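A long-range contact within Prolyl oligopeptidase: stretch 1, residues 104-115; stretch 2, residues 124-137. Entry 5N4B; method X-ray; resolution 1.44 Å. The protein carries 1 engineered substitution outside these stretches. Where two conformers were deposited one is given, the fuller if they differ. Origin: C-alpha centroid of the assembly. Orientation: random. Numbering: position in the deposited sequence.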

# COMPACT_ATOMS: atom_id res chain seq x y z
N LEU A 104 -17.43 12.35 -0.06
CA LEU A 104 -17.55 11.31 0.94
C LEU A 104 -18.05 10.01 0.36
O LEU A 104 -18.50 9.14 1.11
CB LEU A 104 -18.44 11.77 2.09
CG LEU A 104 -17.92 12.99 2.87
CD1 LEU A 104 -18.98 13.52 3.82
CD2 LEU A 104 -16.63 12.69 3.58
N GLN A 105 -17.98 9.83 -0.95
CA GLN A 105 -18.40 8.55 -1.54
C GLN A 105 -17.41 7.45 -1.22
O GLN A 105 -16.19 7.65 -1.18
CB GLN A 105 -18.59 8.70 -3.06
CG GLN A 105 -19.64 9.74 -3.49
CD GLN A 105 -19.67 9.83 -4.95
OE1 GLN A 105 -18.95 10.61 -5.57
NE2 GLN A 105 -20.56 9.06 -5.57
N SER A 106 -17.95 6.26 -1.03
CA SER A 106 -17.11 5.14 -0.62
C SER A 106 -16.25 4.65 -1.77
O SER A 106 -15.16 4.13 -1.54
CB SER A 106 -17.96 4.01 -0.08
OG SER A 106 -18.52 4.41 1.18
N GLN A 107 -16.73 4.81 -3.00
CA GLN A 107 -15.93 4.50 -4.18
C GLN A 107 -16.07 5.67 -5.15
O GLN A 107 -17.17 6.19 -5.36
CB GLN A 107 -16.34 3.20 -4.88
CG GLN A 107 -16.29 1.94 -4.01
CD GLN A 107 -16.67 0.68 -4.76
OE1 GLN A 107 -15.89 0.17 -5.55
NE2 GLN A 107 -17.85 0.19 -4.50
N SER A 108 -14.96 6.08 -5.72
CA SER A 108 -14.97 7.14 -6.70
C SER A 108 -15.51 6.61 -8.03
O SER A 108 -15.49 5.41 -8.30
CB SER A 108 -13.58 7.73 -6.88
OG SER A 108 -13.17 8.23 -5.62
N VAL A 109 -15.99 7.53 -8.85
CA VAL A 109 -16.75 7.23 -10.06
C VAL A 109 -15.93 7.61 -11.29
O VAL A 109 -15.34 8.69 -11.34
CB VAL A 109 -18.09 7.98 -10.06
CG1 VAL A 109 -18.87 7.72 -11.31
CG2 VAL A 109 -18.88 7.54 -8.81
N LEU A 110 -15.91 6.72 -12.28
CA LEU A 110 -15.17 6.95 -13.50
C LEU A 110 -16.03 7.74 -14.47
O LEU A 110 -17.08 7.27 -14.93
CB LEU A 110 -14.72 5.62 -14.11
CG LEU A 110 -13.75 5.58 -15.26
CD1 LEU A 110 -12.50 6.45 -14.97
CD2 LEU A 110 -13.35 4.14 -15.58
N TYR A 111 -15.56 8.91 -14.84
CA TYR A 111 -16.20 9.85 -15.76
C TYR A 111 -15.54 9.82 -17.12
O TYR A 111 -14.34 9.53 -17.24
CB TYR A 111 -16.09 11.28 -15.20
CG TYR A 111 -17.24 11.69 -14.30
CD1 TYR A 111 -17.50 11.02 -13.13
CD2 TYR A 111 -18.07 12.70 -14.62
CE1 TYR A 111 -18.59 11.35 -12.31
CE2 TYR A 111 -19.14 13.05 -13.80
CZ TYR A 111 -19.39 12.35 -12.66
OH TYR A 111 -20.48 12.69 -11.88
N ARG A 112 -16.33 10.14 -18.07
CA ARG A 112 -15.84 10.36 -19.55
C ARG A 112 -16.24 11.71 -20.10
O ARG A 112 -17.32 12.23 -19.90
CB ARG A 112 -16.73 9.40 -20.38
CG ARG A 112 -16.53 9.44 -21.91
CD ARG A 112 -17.43 8.44 -22.67
NE ARG A 112 -17.20 8.52 -24.14
CZ ARG A 112 -17.81 9.38 -24.98
NH1 ARG A 112 -17.62 9.29 -26.31
NH2 ARG A 112 -18.61 10.31 -24.51
N SER A 113 -15.28 12.34 -20.72
CA SER A 113 -15.52 13.68 -21.23
C SER A 113 -16.67 13.67 -22.24
O SER A 113 -16.80 12.77 -23.05
CB SER A 113 -14.25 14.27 -21.87
OG SER A 113 -13.78 13.52 -22.97
N LYS A 114 -17.48 14.72 -22.15
CA LYS A 114 -18.55 14.92 -23.12
C LYS A 114 -17.99 15.13 -24.51
O LYS A 114 -18.56 14.63 -25.49
CB LYS A 114 -19.37 16.16 -22.71
CG LYS A 114 -20.14 15.98 -21.39
CD LYS A 114 -20.91 17.23 -21.04
CE LYS A 114 -21.57 17.17 -19.69
NZ LYS A 114 -22.76 16.33 -19.77
N GLU A 115 -16.90 15.88 -24.62
CA GLU A 115 -16.29 16.19 -25.91
C GLU A 115 -14.97 15.46 -26.04
O GLU A 115 -14.32 15.18 -25.03
CB GLU A 115 -15.97 17.68 -26.00
CG GLU A 115 -17.13 18.63 -25.72
CD GLU A 115 -18.18 18.59 -26.79
OE1 GLU A 115 -17.83 18.28 -27.95
OE2 GLU A 115 -19.36 18.89 -26.48
N GLY A 124 -16.14 22.29 -13.76
CA GLY A 124 -16.82 21.31 -12.94
C GLY A 124 -16.97 19.97 -13.63
O GLY A 124 -17.38 19.86 -14.79
N ASP A 125 -16.65 18.91 -12.88
CA ASP A 125 -16.62 17.56 -13.42
C ASP A 125 -17.94 17.17 -14.10
O ASP A 125 -17.92 16.57 -15.18
CB ASP A 125 -16.28 16.58 -12.31
CG ASP A 125 -14.91 16.83 -11.77
OD1 ASP A 125 -14.72 17.84 -11.04
OD2 ASP A 125 -13.97 16.06 -12.13
N ASP A 126 -19.08 17.46 -13.48
CA ASP A 126 -20.38 17.13 -14.07
C ASP A 126 -20.77 18.00 -15.24
O ASP A 126 -21.68 17.65 -15.99
CB ASP A 126 -21.48 17.23 -13.03
CG ASP A 126 -21.52 16.03 -12.17
OD1 ASP A 126 -21.64 14.91 -12.72
OD2 ASP A 126 -21.41 16.20 -10.94
N ASN A 127 -20.13 19.13 -15.40
CA ASN A 127 -20.37 19.95 -16.57
C ASN A 127 -19.51 19.57 -17.75
O ASN A 127 -19.86 19.93 -18.88
CB ASN A 127 -20.12 21.40 -16.22
CG ASN A 127 -21.22 21.97 -15.32
OD1 ASN A 127 -22.39 21.68 -15.50
ND2 ASN A 127 -20.82 22.75 -14.32
N VAL A 128 -18.38 18.88 -17.53
CA VAL A 128 -17.49 18.51 -18.63
C VAL A 128 -17.47 17.01 -18.90
O VAL A 128 -16.86 16.58 -19.90
CB VAL A 128 -16.05 19.03 -18.42
CG1 VAL A 128 -15.99 20.56 -18.28
CG2 VAL A 128 -15.39 18.34 -17.23
N GLY A 129 -18.11 16.21 -18.05
CA GLY A 129 -18.11 14.76 -18.18
C GLY A 129 -19.42 14.15 -17.77
O GLY A 129 -20.29 14.82 -17.18
N ASP A 130 -19.61 12.92 -18.20
CA ASP A 130 -20.75 12.10 -17.80
C ASP A 130 -20.20 10.84 -17.13
O ASP A 130 -19.06 10.42 -17.36
CB ASP A 130 -21.59 11.61 -19.01
CG ASP A 130 -22.00 12.71 -20.01
OD1 ASP A 130 -22.61 13.67 -19.55
OD2 ASP A 130 -21.69 12.59 -21.23
N VAL A 131 -21.01 10.18 -16.30
CA VAL A 131 -20.61 8.92 -15.70
C VAL A 131 -20.39 7.90 -16.78
O VAL A 131 -21.25 7.69 -17.65
CB VAL A 131 -21.67 8.45 -14.69
CG1 VAL A 131 -21.38 7.05 -14.19
CG2 VAL A 131 -21.82 9.44 -13.54
N PHE A 132 -19.26 7.19 -16.70
CA PHE A 132 -19.02 5.97 -17.46
C PHE A 132 -19.15 4.73 -16.59
O PHE A 132 -19.84 3.77 -16.98
CB PHE A 132 -17.64 5.98 -18.20
CG PHE A 132 -17.25 4.64 -18.66
CD1 PHE A 132 -18.05 3.96 -19.54
CD2 PHE A 132 -16.14 3.98 -18.16
CE1 PHE A 132 -17.76 2.68 -19.89
CE2 PHE A 132 -15.85 2.73 -18.52
CZ PHE A 132 -16.62 2.05 -19.39
N PHE A 133 -18.55 4.72 -15.41
CA PHE A 133 -18.56 3.50 -14.61
C PHE A 133 -18.61 3.89 -13.15
O PHE A 133 -17.63 4.46 -12.61
CB PHE A 133 -17.33 2.62 -14.90
CG PHE A 133 -17.34 1.31 -14.19
CD1 PHE A 133 -18.05 0.24 -14.72
CD2 PHE A 133 -16.71 1.13 -12.99
CE1 PHE A 133 -18.09 -0.99 -14.10
CE2 PHE A 133 -16.77 -0.15 -12.36
CZ PHE A 133 -17.50 -1.16 -12.94
N ASP A 134 -19.73 3.60 -12.51
CA ASP A 134 -19.96 3.91 -11.09
C ASP A 134 -19.85 2.62 -10.29
O ASP A 134 -20.81 1.83 -10.26
CB ASP A 134 -21.32 4.57 -10.89
CG ASP A 134 -21.58 4.96 -9.45
OD1 ASP A 134 -20.78 4.56 -8.59
OD2 ASP A 134 -22.58 5.67 -9.20
N PRO A 135 -18.73 2.34 -9.64
CA PRO A 135 -18.62 1.05 -8.95
C PRO A 135 -19.59 0.92 -7.80
O PRO A 135 -19.81 -0.20 -7.31
CB PRO A 135 -17.16 1.03 -8.47
CG PRO A 135 -16.54 2.21 -8.85
CD PRO A 135 -17.51 3.15 -9.51
N ASN A 136 -20.16 2.03 -7.31
CA ASN A 136 -21.07 1.91 -6.20
C ASN A 136 -22.33 1.16 -6.61
O ASN A 136 -23.08 0.74 -5.71
CB ASN A 136 -21.44 3.30 -5.67
CG ASN A 136 -20.23 4.08 -5.19
OD1 ASN A 136 -19.70 3.84 -4.10
ND2 ASN A 136 -19.79 5.03 -5.98
N VAL A 137 -22.63 1.03 -7.89
CA VAL A 137 -23.83 0.29 -8.26
C VAL A 137 -23.56 -1.18 -8.59
O VAL A 137 -24.47 -1.89 -9.02
CB VAL A 137 -24.61 0.98 -9.38
CG1 VAL A 137 -24.92 2.41 -9.01
CG2 VAL A 137 -23.89 0.92 -10.65
O HOH W 1 -22.27 8.35 -8.14
O HOH W 2 -20.87 5.90 -1.68
O HOH W 3 -19.70 1.45 -2.70
O HOH W 4 -21.60 14.56 -9.14
O HOH W 5 -19.45 11.27 -21.60
O HOH W 6 -16.06 17.59 -22.37

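The two stretches pair as antiparallel strands, interrupted by a beta bulge and fastened at both ends by polar side chains. Arg112 and Asp130 form a hydrogen-bonded pair: Arg112 N donates to Asp130 O (2.8 Å), and Asp130 N to Arg112 O (2.9 Å). Leu110 N donates to Phe133 O (2.9 Å). The bulge shifts the register by one residue, so Leu110 O accepts from both Phe132 N (2.8 Å) and Phe133 N (3.0 Å).

Apolar side chains fill the middle. Leu110 CD2 meets the edge of the Phe132 ring at CD2 (3.8 Å), and Val109 CG1 touches Val131 CG1 (3.9 Å). Tyr111 is buried, and its ring reaches along the other stretch with Val131 N over one face. Tyr111 OH donates to Asp126 OD1 (2.6 Å).

Gly129 suits a close pairing with Ser113. An ideal CB on Gly129 would lie 3.2 Å from Arg112 O and 3.3 Å from Tyr111 CD2.

Beyond it, Lys114 N donates to Val128 O (3.0 Å). The long, exposed Lys114 side chain turns back, and Lys114 NZ forms a salt bridge with Asp130 OD1 (2.7 Å).

At the other end, the amide of Asn136 mimics a strand partner. Asn136 ND2 donates to Gln107 O (2.9 Å), while Gln107 N bonds weakly to Asn136 OD1 (3.3 Å). Asn136 ND2 also donates to Asp134 OD1 (2.8 Å).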